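Local coordinates for protein probable porin (Pseudomonas aeruginosa, PDB 4FSO) that probably works as an outer-membrane porin of the OprD family, a beta-barrel channel that lets small solutes cross the outer membrane, at residues N305-P310 / R336-D341; T380-F385 / A389-E394; R242-E247 / S286-L291; G340-I343 / D349-K352. One frame throughout, in Å; residues are numbered along the deposited sequence.

Contact 1 (N305-P310 / R336-D341); sequences NDFANP and RYVNGD. With C8E ((hydroxyethyloxy)tri(ethyloxy)octane), chain G.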
# COMPACT_ATOMS: atom_id res chain seq x y z
N ASN A 305 -12.12 -3.59 1.64
CA ASN A 305 -12.41 -4.20 0.35
C ASN A 305 -11.66 -3.47 -0.74
O ASN A 305 -11.43 -2.26 -0.63
CB ASN A 305 -13.91 -4.22 0.04
CG ASN A 305 -14.24 -5.00 -1.23
OD1 ASN A 305 -14.09 -6.21 -1.25
ND2 ASN A 305 -14.69 -4.30 -2.29
N ASP A 306 -11.25 -4.20 -1.77
CA ASP A 306 -10.39 -3.63 -2.80
C ASP A 306 -11.12 -3.30 -4.12
O ASP A 306 -10.55 -2.63 -4.98
CB ASP A 306 -9.14 -4.50 -3.05
CG ASP A 306 -9.45 -5.88 -3.64
OD1 ASP A 306 -10.62 -6.19 -3.95
OD2 ASP A 306 -8.51 -6.67 -3.81
N PHE A 307 -12.35 -3.79 -4.26
CA PHE A 307 -13.15 -3.59 -5.47
C PHE A 307 -12.46 -4.06 -6.74
O PHE A 307 -12.56 -3.46 -7.79
CB PHE A 307 -13.63 -2.13 -5.56
CG PHE A 307 -14.53 -1.76 -4.44
CD1 PHE A 307 -14.00 -1.30 -3.24
CD2 PHE A 307 -15.91 -1.94 -4.56
CE1 PHE A 307 -14.83 -0.98 -2.20
CE2 PHE A 307 -16.76 -1.62 -3.52
CZ PHE A 307 -16.22 -1.14 -2.33
N ALA A 308 -11.76 -5.17 -6.61
CA ALA A 308 -10.89 -5.65 -7.66
C ALA A 308 -11.30 -7.06 -8.03
O ALA A 308 -10.49 -7.82 -8.54
CB ALA A 308 -9.45 -5.59 -7.20
N ASN A 309 -12.55 -7.42 -7.75
CA ASN A 309 -13.17 -8.68 -8.17
C ASN A 309 -13.39 -8.73 -9.69
O ASN A 309 -13.32 -7.70 -10.34
CB ASN A 309 -14.48 -8.84 -7.46
CG ASN A 309 -14.30 -9.17 -6.01
OD1 ASN A 309 -13.84 -10.27 -5.67
ND2 ASN A 309 -14.65 -8.23 -5.13
N PRO A 310 -13.65 -9.93 -10.25
CA PRO A 310 -13.56 -9.96 -11.72
C PRO A 310 -14.61 -9.08 -12.41
O PRO A 310 -15.79 -9.13 -12.06
CB PRO A 310 -13.75 -11.45 -12.05
CG PRO A 310 -13.44 -12.17 -10.82
CD PRO A 310 -13.93 -11.27 -9.71
N ARG A 336 -15.17 8.37 3.04
CA ARG A 336 -15.25 7.99 1.64
C ARG A 336 -16.23 6.86 1.43
O ARG A 336 -16.59 6.11 2.35
CB ARG A 336 -13.87 7.64 1.08
CG ARG A 336 -13.30 6.44 1.75
CD ARG A 336 -11.87 6.27 1.42
NE ARG A 336 -11.31 5.22 2.26
CZ ARG A 336 -10.08 4.76 2.14
NH1 ARG A 336 -9.29 5.26 1.20
NH2 ARG A 336 -9.66 3.80 2.95
N TYR A 337 -16.68 6.77 0.19
CA TYR A 337 -17.76 5.88 -0.17
C TYR A 337 -17.48 5.29 -1.54
O TYR A 337 -17.20 6.02 -2.50
CB TYR A 337 -19.10 6.62 -0.16
CG TYR A 337 -20.22 5.75 -0.65
CD1 TYR A 337 -20.77 4.78 0.18
CD2 TYR A 337 -20.69 5.85 -1.96
CE1 TYR A 337 -21.77 3.94 -0.27
CE2 TYR A 337 -21.69 5.02 -2.41
CZ TYR A 337 -22.23 4.07 -1.57
OH TYR A 337 -23.24 3.24 -2.00
N VAL A 338 -17.55 3.98 -1.65
CA VAL A 338 -17.34 3.34 -2.94
C VAL A 338 -18.53 2.46 -3.24
O VAL A 338 -19.00 1.72 -2.38
CB VAL A 338 -16.00 2.51 -2.98
CG1 VAL A 338 -15.90 1.67 -4.27
CG2 VAL A 338 -14.81 3.43 -2.85
N ASN A 339 -19.05 2.58 -4.45
CA ASN A 339 -20.11 1.71 -4.94
C ASN A 339 -19.58 0.83 -6.05
O ASN A 339 -19.03 1.35 -7.01
CB ASN A 339 -21.25 2.54 -5.49
CG ASN A 339 -22.48 1.72 -5.78
OD1 ASN A 339 -22.73 0.73 -5.11
ND2 ASN A 339 -23.25 2.12 -6.79
N GLY A 340 -19.73 -0.49 -5.92
CA GLY A 340 -19.33 -1.43 -6.96
C GLY A 340 -20.39 -2.38 -7.48
O GLY A 340 -21.23 -2.91 -6.74
N ASP A 341 -20.37 -2.61 -8.78
CA ASP A 341 -21.19 -3.67 -9.36
C ASP A 341 -20.48 -4.37 -10.49
O ASP A 341 -19.23 -4.30 -10.59
CB ASP A 341 -22.57 -3.17 -9.81
CG ASP A 341 -22.51 -1.92 -10.66
OD1 ASP A 341 -21.66 -1.83 -11.58
OD2 ASP A 341 -23.35 -1.01 -10.42
C1 C8E G . -20.62 12.79 -13.09
C2 C8E G . -20.47 11.30 -13.38
C3 C8E G . -20.38 10.44 -12.12
C4 C8E G . -20.79 8.99 -12.39
C5 C8E G . -19.85 7.94 -11.80
C6 C8E G . -18.88 7.36 -12.82
C7 C8E G . -18.56 5.90 -12.53
C8 C8E G . -19.18 5.02 -13.61
O9 C8E G . -18.94 3.66 -13.32
C10 C8E G . -19.39 3.30 -12.04
C11 C8E G . -19.91 1.87 -12.07
O12 C8E G . -20.69 1.63 -10.92
C13 C8E G . -22.07 1.56 -11.22
C14 C8E G . -22.92 2.02 -10.04
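Aromatic packing carries most of this contact, between F307 and V338. Methyl CG1 of V338 lies over the centre of the F307 ring as a CH-pi contact, 3.3 Å from the ring centroid and 6° off the normal. A chi1 of 171° in V338, which turns CG1 away from the backbone N, places this branch against the ring face. G340 lies next to this pair, its N 4.0 Å from CE2 of F307, and having no side chain it lets the ring come close to the strand. Atom ND2 of N305 sits over the opposite face of the ring, which is thus sandwiched between an amide and a methyl.

In an Asx turn, OD1 of D306 accepts from the N of A308 (3.1 Å), while NE2 of Q280 donates to the O of D306 and the O of F307.

Detergent meets the other side of the strand, where OD2 of D341 is 3.0 Å from C13 of C8E. The 305-310 loop, between strands 294-295 and 313-322, folds against the inner wall of the barrel at strand 331-344, with S314 and E353 of the flanking strands also touching F307.

Contact 2 (T380-F385 / A389-E394); sequences TYRTDF and ARDVDE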
# COMPACT_ATOMS: atom_id res chain seq x y z
N THR A 380 -17.77 0.16 7.05
CA THR A 380 -19.03 -0.54 6.87
C THR A 380 -19.02 -1.08 5.45
O THR A 380 -18.88 -0.32 4.49
CB THR A 380 -20.21 0.42 7.07
OG1 THR A 380 -20.24 0.81 8.45
CG2 THR A 380 -21.55 -0.23 6.69
N TYR A 381 -19.19 -2.39 5.32
CA TYR A 381 -19.04 -3.05 4.04
C TYR A 381 -20.13 -4.10 3.86
O TYR A 381 -20.34 -4.96 4.73
CB TYR A 381 -17.64 -3.65 3.94
CG TYR A 381 -17.43 -4.62 2.80
CD1 TYR A 381 -17.49 -4.20 1.47
CD2 TYR A 381 -17.15 -5.96 3.05
CE1 TYR A 381 -17.29 -5.10 0.42
CE2 TYR A 381 -16.95 -6.87 2.01
CZ TYR A 381 -17.02 -6.43 0.69
OH TYR A 381 -16.83 -7.32 -0.34
N ARG A 382 -20.85 -4.00 2.75
CA ARG A 382 -22.00 -4.85 2.46
C ARG A 382 -22.00 -5.37 1.03
O ARG A 382 -21.59 -4.67 0.11
CB ARG A 382 -23.29 -4.08 2.70
CG ARG A 382 -23.41 -3.55 4.09
CD ARG A 382 -23.65 -4.69 5.08
NE ARG A 382 -23.97 -4.14 6.39
CZ ARG A 382 -23.05 -3.80 7.29
NH1 ARG A 382 -21.76 -3.97 7.03
NH2 ARG A 382 -23.43 -3.30 8.46
N THR A 383 -22.49 -6.59 0.85
CA THR A 383 -22.59 -7.19 -0.46
C THR A 383 -23.98 -7.77 -0.68
O THR A 383 -24.77 -7.89 0.26
CB THR A 383 -21.56 -8.34 -0.65
OG1 THR A 383 -21.94 -9.45 0.16
CG2 THR A 383 -20.14 -7.89 -0.27
N ASP A 384 -24.28 -8.14 -1.91
CA ASP A 384 -25.51 -8.88 -2.14
C ASP A 384 -25.16 -10.33 -2.48
O ASP A 384 -26.02 -11.05 -2.97
CB ASP A 384 -26.36 -8.24 -3.22
CG ASP A 384 -25.67 -8.22 -4.59
OD1 ASP A 384 -24.48 -8.58 -4.70
OD2 ASP A 384 -26.33 -7.82 -5.57
N PHE A 385 -23.91 -10.74 -2.23
CA PHE A 385 -23.43 -12.12 -2.44
C PHE A 385 -22.62 -12.59 -1.23
O PHE A 385 -21.74 -11.88 -0.77
CB PHE A 385 -22.56 -12.23 -3.72
CG PHE A 385 -21.43 -11.23 -3.77
CD1 PHE A 385 -20.15 -11.59 -3.38
CD2 PHE A 385 -21.66 -9.92 -4.16
CE1 PHE A 385 -19.12 -10.67 -3.37
CE2 PHE A 385 -20.63 -8.99 -4.17
CZ PHE A 385 -19.36 -9.37 -3.78
N ALA A 389 -20.86 -14.28 5.21
CA ALA A 389 -19.42 -14.47 5.16
C ALA A 389 -18.61 -13.16 4.99
O ALA A 389 -17.51 -13.05 5.52
CB ALA A 389 -19.07 -15.48 4.08
N ARG A 390 -19.13 -12.17 4.27
CA ARG A 390 -18.27 -11.02 4.04
C ARG A 390 -18.76 -9.63 4.40
O ARG A 390 -17.98 -8.68 4.31
CB ARG A 390 -17.65 -11.02 2.64
CG ARG A 390 -18.59 -11.34 1.55
CD ARG A 390 -18.06 -12.52 0.78
NE ARG A 390 -17.08 -12.16 -0.24
CZ ARG A 390 -16.76 -12.96 -1.26
NH1 ARG A 390 -17.36 -14.14 -1.38
NH2 ARG A 390 -15.86 -12.58 -2.17
N ASP A 391 -20.01 -9.49 4.83
CA ASP A 391 -20.42 -8.23 5.46
C ASP A 391 -19.63 -7.94 6.76
O ASP A 391 -19.41 -8.84 7.56
CB ASP A 391 -21.91 -8.24 5.75
CG ASP A 391 -22.74 -8.16 4.49
OD1 ASP A 391 -22.17 -8.18 3.38
OD2 ASP A 391 -23.98 -8.07 4.62
N VAL A 392 -19.18 -6.70 6.95
CA VAL A 392 -18.52 -6.33 8.21
C VAL A 392 -18.72 -4.90 8.64
O VAL A 392 -18.76 -3.98 7.82
CB VAL A 392 -16.96 -6.47 8.18
CG1 VAL A 392 -16.49 -7.58 9.11
CG2 VAL A 392 -16.42 -6.60 6.77
N ASP A 393 -18.81 -4.70 9.94
CA ASP A 393 -18.50 -3.39 10.49
C ASP A 393 -17.17 -3.53 11.20
O ASP A 393 -16.94 -4.49 11.94
CB ASP A 393 -19.57 -2.93 11.46
CG ASP A 393 -20.71 -2.23 10.76
OD1 ASP A 393 -21.43 -2.90 9.99
OD2 ASP A 393 -20.89 -1.01 10.99
N GLU A 394 -16.28 -2.58 10.97
CA GLU A 394 -14.96 -2.63 11.56
C GLU A 394 -14.58 -1.29 12.19
O GLU A 394 -14.86 -0.22 11.63
CB GLU A 394 -13.94 -3.09 10.53
CG GLU A 394 -12.52 -3.10 11.02
CD GLU A 394 -11.55 -3.59 9.97
OE1 GLU A 394 -11.75 -4.73 9.50
OE2 GLU A 394 -10.61 -2.85 9.61
O HOH W 1 -15.59 -10.22 -0.40
O HOH W 2 -25.34 -7.58 2.67
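Y381 and V392 form a hydrogen-bonded pair in an antiparallel beta hairpin, the last of the barrel, whose segments 380-383 and 392-394 run at 172°. The N of Y381 reaches the O of V392 at 3.0 Å, and the N of V392 returns to the O of Y381. The Y381/V392 face is tightly packed: CG2 of V392 meets the tyrosine ring edge 3.8 Å from CD2 of Y381, and V304 and N305 of the inner loop cover Y381, whose OH bonds E353.

The other face, with T380, R382 and D393, is looser and partly exposed. Bent at chi2 (-71°), R382 makes a salt bridge from NH2 to OD1 of D393 at 2.5 Å, the oxygen lying in the guanidinium plane. Its NH1 bonds the O of Y381, which thereby accepts from two donors. OG1 of T380 donates a hydrogen bond to OD2 of D393 at 3.2 Å.

Toward the turn, OD1 of D391 holds the N of T383, and a water bridges OD2 of D391 and the O of T383. R390, salt-bridged to E386, turns a guanidinium face to the F385 ring edge, CE1 of F385 standing over the guanidinium centre, 3.9 Å from CZ of R390.

Contact 3 (R242-E247 / S286-L291); sequences RWFDSE and SSMPYL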
# COMPACT_ATOMS: atom_id res chain seq x y z
N ARG A 242 -3.73 4.99 -13.04
CA ARG A 242 -3.05 3.71 -12.82
C ARG A 242 -3.64 2.60 -13.69
O ARG A 242 -4.86 2.44 -13.78
CB ARG A 242 -3.17 3.26 -11.35
CG ARG A 242 -3.07 4.37 -10.34
CD ARG A 242 -2.30 3.96 -9.15
NE ARG A 242 -2.27 5.06 -8.21
CZ ARG A 242 -2.60 4.96 -6.93
NH1 ARG A 242 -2.96 3.79 -6.42
NH2 ARG A 242 -2.55 6.03 -6.15
N TRP A 243 -2.76 1.82 -14.30
CA TRP A 243 -3.18 0.74 -15.16
C TRP A 243 -2.33 -0.50 -14.90
O TRP A 243 -1.12 -0.40 -14.73
CB TRP A 243 -3.03 1.17 -16.61
CG TRP A 243 -3.39 0.08 -17.54
CD1 TRP A 243 -4.64 -0.44 -17.75
CD2 TRP A 243 -2.50 -0.67 -18.37
NE1 TRP A 243 -4.58 -1.45 -18.67
CE2 TRP A 243 -3.29 -1.61 -19.08
CE3 TRP A 243 -1.12 -0.64 -18.60
CZ2 TRP A 243 -2.74 -2.51 -20.01
CZ3 TRP A 243 -0.58 -1.53 -19.53
CH2 TRP A 243 -1.39 -2.45 -20.22
N PHE A 244 -2.96 -1.67 -14.85
CA PHE A 244 -2.21 -2.91 -14.66
C PHE A 244 -2.64 -3.98 -15.63
O PHE A 244 -3.82 -4.19 -15.88
CB PHE A 244 -2.40 -3.51 -13.25
CG PHE A 244 -1.80 -2.69 -12.15
CD1 PHE A 244 -2.53 -1.67 -11.56
CD2 PHE A 244 -0.52 -2.97 -11.69
CE1 PHE A 244 -1.98 -0.91 -10.51
CE2 PHE A 244 0.03 -2.22 -10.65
CZ PHE A 244 -0.71 -1.19 -10.04
N ASP A 245 -1.65 -4.70 -16.15
CA ASP A 245 -1.95 -5.76 -17.07
C ASP A 245 -1.27 -6.97 -16.50
O ASP A 245 -0.06 -6.94 -16.30
CB ASP A 245 -1.39 -5.40 -18.43
CG ASP A 245 -1.96 -6.24 -19.53
OD1 ASP A 245 -2.40 -7.37 -19.26
OD2 ASP A 245 -1.97 -5.77 -20.67
N SER A 246 -2.04 -8.03 -16.23
CA SER A 246 -1.52 -9.23 -15.58
C SER A 246 -2.02 -10.52 -16.23
O SER A 246 -3.16 -10.61 -16.65
CB SER A 246 -1.88 -9.27 -14.08
OG SER A 246 -2.06 -7.97 -13.59
N GLU A 247 -1.16 -11.52 -16.26
CA GLU A 247 -1.55 -12.83 -16.74
C GLU A 247 -0.76 -13.89 -16.00
O GLU A 247 0.27 -13.58 -15.40
CB GLU A 247 -1.27 -12.94 -18.23
CG GLU A 247 0.19 -12.78 -18.51
CD GLU A 247 0.50 -12.70 -19.98
OE1 GLU A 247 -0.43 -12.41 -20.77
OE2 GLU A 247 1.68 -12.92 -20.34
N SER A 286 -10.08 -12.74 -14.58
CA SER A 286 -9.50 -12.85 -13.26
C SER A 286 -9.71 -11.59 -12.49
O SER A 286 -9.96 -10.53 -13.07
CB SER A 286 -7.99 -13.08 -13.35
OG SER A 286 -7.72 -14.22 -14.11
N SER A 287 -9.57 -11.70 -11.18
CA SER A 287 -9.35 -10.53 -10.34
C SER A 287 -7.92 -10.04 -10.58
O SER A 287 -7.11 -10.75 -11.18
CB SER A 287 -9.56 -10.88 -8.86
OG SER A 287 -8.50 -11.68 -8.34
N MET A 288 -7.59 -8.84 -10.12
CA MET A 288 -6.21 -8.37 -10.19
C MET A 288 -5.31 -9.08 -9.17
O MET A 288 -5.58 -9.09 -7.98
CB MET A 288 -6.11 -6.85 -10.03
CG MET A 288 -4.69 -6.37 -10.13
SD MET A 288 -4.44 -4.67 -9.57
CE MET A 288 -2.67 -4.67 -9.39
N PRO A 289 -4.23 -9.72 -9.65
CA PRO A 289 -3.40 -10.43 -8.67
C PRO A 289 -2.44 -9.49 -7.91
O PRO A 289 -2.02 -8.47 -8.43
CB PRO A 289 -2.61 -11.41 -9.56
CG PRO A 289 -2.48 -10.70 -10.87
CD PRO A 289 -3.78 -9.92 -11.04
N TYR A 290 -2.10 -9.85 -6.69
CA TYR A 290 -1.04 -9.15 -5.98
C TYR A 290 -0.53 -10.01 -4.84
O TYR A 290 -1.09 -11.07 -4.56
CB TYR A 290 -1.48 -7.79 -5.47
CG TYR A 290 -2.77 -7.76 -4.67
CD1 TYR A 290 -4.00 -7.78 -5.30
CD2 TYR A 290 -2.75 -7.65 -3.27
CE1 TYR A 290 -5.18 -7.70 -4.59
CE2 TYR A 290 -3.94 -7.58 -2.53
CZ TYR A 290 -5.15 -7.60 -3.21
OH TYR A 290 -6.35 -7.53 -2.53
N LEU A 291 0.55 -9.54 -4.20
CA LEU A 291 1.22 -10.32 -3.15
C LEU A 291 0.53 -10.26 -1.79
O LEU A 291 0.05 -9.20 -1.34
CB LEU A 291 2.67 -9.85 -2.99
CG LEU A 291 3.49 -9.97 -4.26
CD1 LEU A 291 4.94 -9.63 -3.98
CD2 LEU A 291 3.31 -11.38 -4.87
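S246 and P289, which touch across the contact, are both held by one amide nitrogen: NE2 of Q221 is hydrogen-bonded to OG of S246 and to the O of P289. Wall and loop are thus pinned together through the neighbouring strand 219-231, while the direct meeting of the two segments is apolar and centres on a Met-aromatic contact inside the beta-barrel.

M288 reaches out to F244, its chain extended all the way so that the methyl arrives over the ring. CE stands over the centre of one face, 3.5 Å from the F244 centroid and 13° off the normal, a CH-pi contact. Its sulfur lies obliquely, SD being 4.5 Å from the same centroid and 27° off the normal, so the methyl rather than the sulfur faces the ring squarely. A261 of strand 258-270 also touches M288.

Segment 286-291 belongs to the long connection from strand 273-283 to strand 313-322, ahead of the short strand 294-295, which folds inward against the barrel wall; in OprD relatives such inward loops narrow the pore, and this one probably does likewise. F244 and S246, two residues apart on strand 236-248, face that loop, whereas D245 between them points away to a salt bridge with R222. Beside OG of S246, the proline ring packs with CG of P289 3.6 Å from CB of S246.

Contact 4 (G340-I343 / D349-K352); sequences GDHI and DEGK. With C8E ((hydroxyethyloxy)tri(ethyloxy)octane), chain G.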
# COMPACT_ATOMS: atom_id res chain seq x y z
N GLY A 340 -19.73 -0.49 -5.92
CA GLY A 340 -19.33 -1.43 -6.96
C GLY A 340 -20.39 -2.38 -7.48
O GLY A 340 -21.23 -2.91 -6.74
N ASP A 341 -20.37 -2.61 -8.78
CA ASP A 341 -21.19 -3.67 -9.36
C ASP A 341 -20.48 -4.37 -10.49
O ASP A 341 -19.23 -4.30 -10.59
CB ASP A 341 -22.57 -3.17 -9.81
CG ASP A 341 -22.51 -1.92 -10.66
OD1 ASP A 341 -21.66 -1.83 -11.58
OD2 ASP A 341 -23.35 -1.01 -10.42
N HIS A 342 -21.26 -5.07 -11.32
CA HIS A 342 -20.73 -5.82 -12.47
C HIS A 342 -19.77 -6.94 -12.10
O HIS A 342 -18.94 -7.34 -12.93
CB HIS A 342 -20.02 -4.89 -13.47
CG HIS A 342 -20.94 -4.30 -14.48
ND1 HIS A 342 -21.84 -3.29 -14.17
CD2 HIS A 342 -21.12 -4.58 -15.79
CE1 HIS A 342 -22.52 -2.97 -15.25
NE2 HIS A 342 -22.10 -3.74 -16.25
N ILE A 343 -19.87 -7.47 -10.89
CA ILE A 343 -18.95 -8.51 -10.50
C ILE A 343 -19.42 -9.82 -11.10
O ILE A 343 -20.59 -10.17 -11.01
CB ILE A 343 -18.82 -8.62 -8.98
CG1 ILE A 343 -18.38 -7.28 -8.39
CG2 ILE A 343 -17.83 -9.71 -8.63
CD1 ILE A 343 -18.47 -7.23 -6.88
N ASP A 349 -24.11 -15.14 -11.81
CA ASP A 349 -24.80 -13.89 -11.53
C ASP A 349 -23.90 -12.69 -11.37
O ASP A 349 -22.67 -12.80 -11.32
CB ASP A 349 -25.63 -14.00 -10.26
CG ASP A 349 -26.76 -15.00 -10.37
OD1 ASP A 349 -27.05 -15.49 -11.50
OD2 ASP A 349 -27.36 -15.26 -9.31
N GLU A 350 -24.54 -11.53 -11.26
CA GLU A 350 -23.84 -10.29 -10.97
C GLU A 350 -23.74 -10.02 -9.46
O GLU A 350 -24.70 -10.25 -8.71
CB GLU A 350 -24.55 -9.12 -11.65
CG GLU A 350 -23.82 -7.83 -11.40
CD GLU A 350 -24.60 -6.63 -11.79
OE1 GLU A 350 -25.79 -6.78 -12.14
OE2 GLU A 350 -24.01 -5.54 -11.74
N GLY A 351 -22.58 -9.55 -9.01
CA GLY A 351 -22.40 -9.16 -7.63
C GLY A 351 -22.33 -7.65 -7.47
O GLY A 351 -21.83 -6.93 -8.35
N LYS A 352 -22.85 -7.18 -6.34
CA LYS A 352 -22.80 -5.78 -5.95
C LYS A 352 -22.35 -5.64 -4.49
O LYS A 352 -22.75 -6.42 -3.61
CB LYS A 352 -24.17 -5.15 -6.11
CG LYS A 352 -24.61 -4.99 -7.53
CD LYS A 352 -26.11 -5.04 -7.61
CE LYS A 352 -26.61 -5.08 -9.04
NZ LYS A 352 -27.35 -3.84 -9.40
C1 C8E G . -20.62 12.79 -13.09
C2 C8E G . -20.47 11.30 -13.38
C3 C8E G . -20.38 10.44 -12.12
C4 C8E G . -20.79 8.99 -12.39
C5 C8E G . -19.85 7.94 -11.80
C6 C8E G . -18.88 7.36 -12.82
C7 C8E G . -18.56 5.90 -12.53
C8 C8E G . -19.18 5.02 -13.61
O9 C8E G . -18.94 3.66 -13.32
C10 C8E G . -19.39 3.30 -12.04
C11 C8E G . -19.91 1.87 -12.07
O12 C8E G . -20.69 1.63 -10.92
C13 C8E G . -22.07 1.56 -11.22
C14 C8E G . -22.92 2.02 -10.04
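A residue with positive phi breaks the regular strand geometry at H342 (phi 62°, psi 24°), and a glutamate side chain, not a backbone carbonyl, meets its amide: the N of H342 donates to OE2 of E350 at 2.8 Å, on the oxygen's anti lone pair. D341 stands across from K352, yet I343 pairs with G351, so H342 is an extra residue in strand 331-344, consistent with a beta bulge in this hairpin.

Beyond the irregularity the ladder resumes. I343 and G351 form an antiparallel hydrogen-bonded pair, with the N of G351 2.9 Å from the O of I343 and the N of I343 3.3 Å from the O of G351. The isoleucine side chain lies along the glycine, its CB and CG1 each 3.5 Å from the O of G351; G351, with no side chain, lets it lie close. On the other side of the bulge, CB of D341 packs against CG of K352 at 3.6 Å.

E350 reaches the histidine amide because its chain is stretched out from the first torsion onward (chi1 -178°). The H342 ring is held separately: ND1 donates to OD1 of D341 at 3.0 Å, nearly in the ring plane but well above the carboxylate plane.

The bond implies a hydrogen on ND1 of H342. Two carboxylates gather here, OD1 of D341 being 4.4 Å from OE2 of E350, and this negative surrounding would probably favour a protonated imidazole, which in turn would ease their mutual repulsion.

How the contacts relate
Contacts 1, 2 and 4 lie close together on neighbouring strands of the barrel wall, and contact 3 lies further round. Contacts 1 and 4, with centres about 10 Å apart, share G340 and D341, and D341 also meets the bound C8E detergent. Contact 2 joins contact 4 through OD1 of D384, 2.7 Å from the N of K352, and joins contact 1 through a probable hydrogen bond of 3.1 Å between OH of Y381 and OD1 of N305. The inner loop carries segments of both contacts 1 and 3, linked by OD2 of D306 and OH of Y290 at 2.7 Å. Contacts 2 and 3 do not touch, their centres being about 23 Å apart.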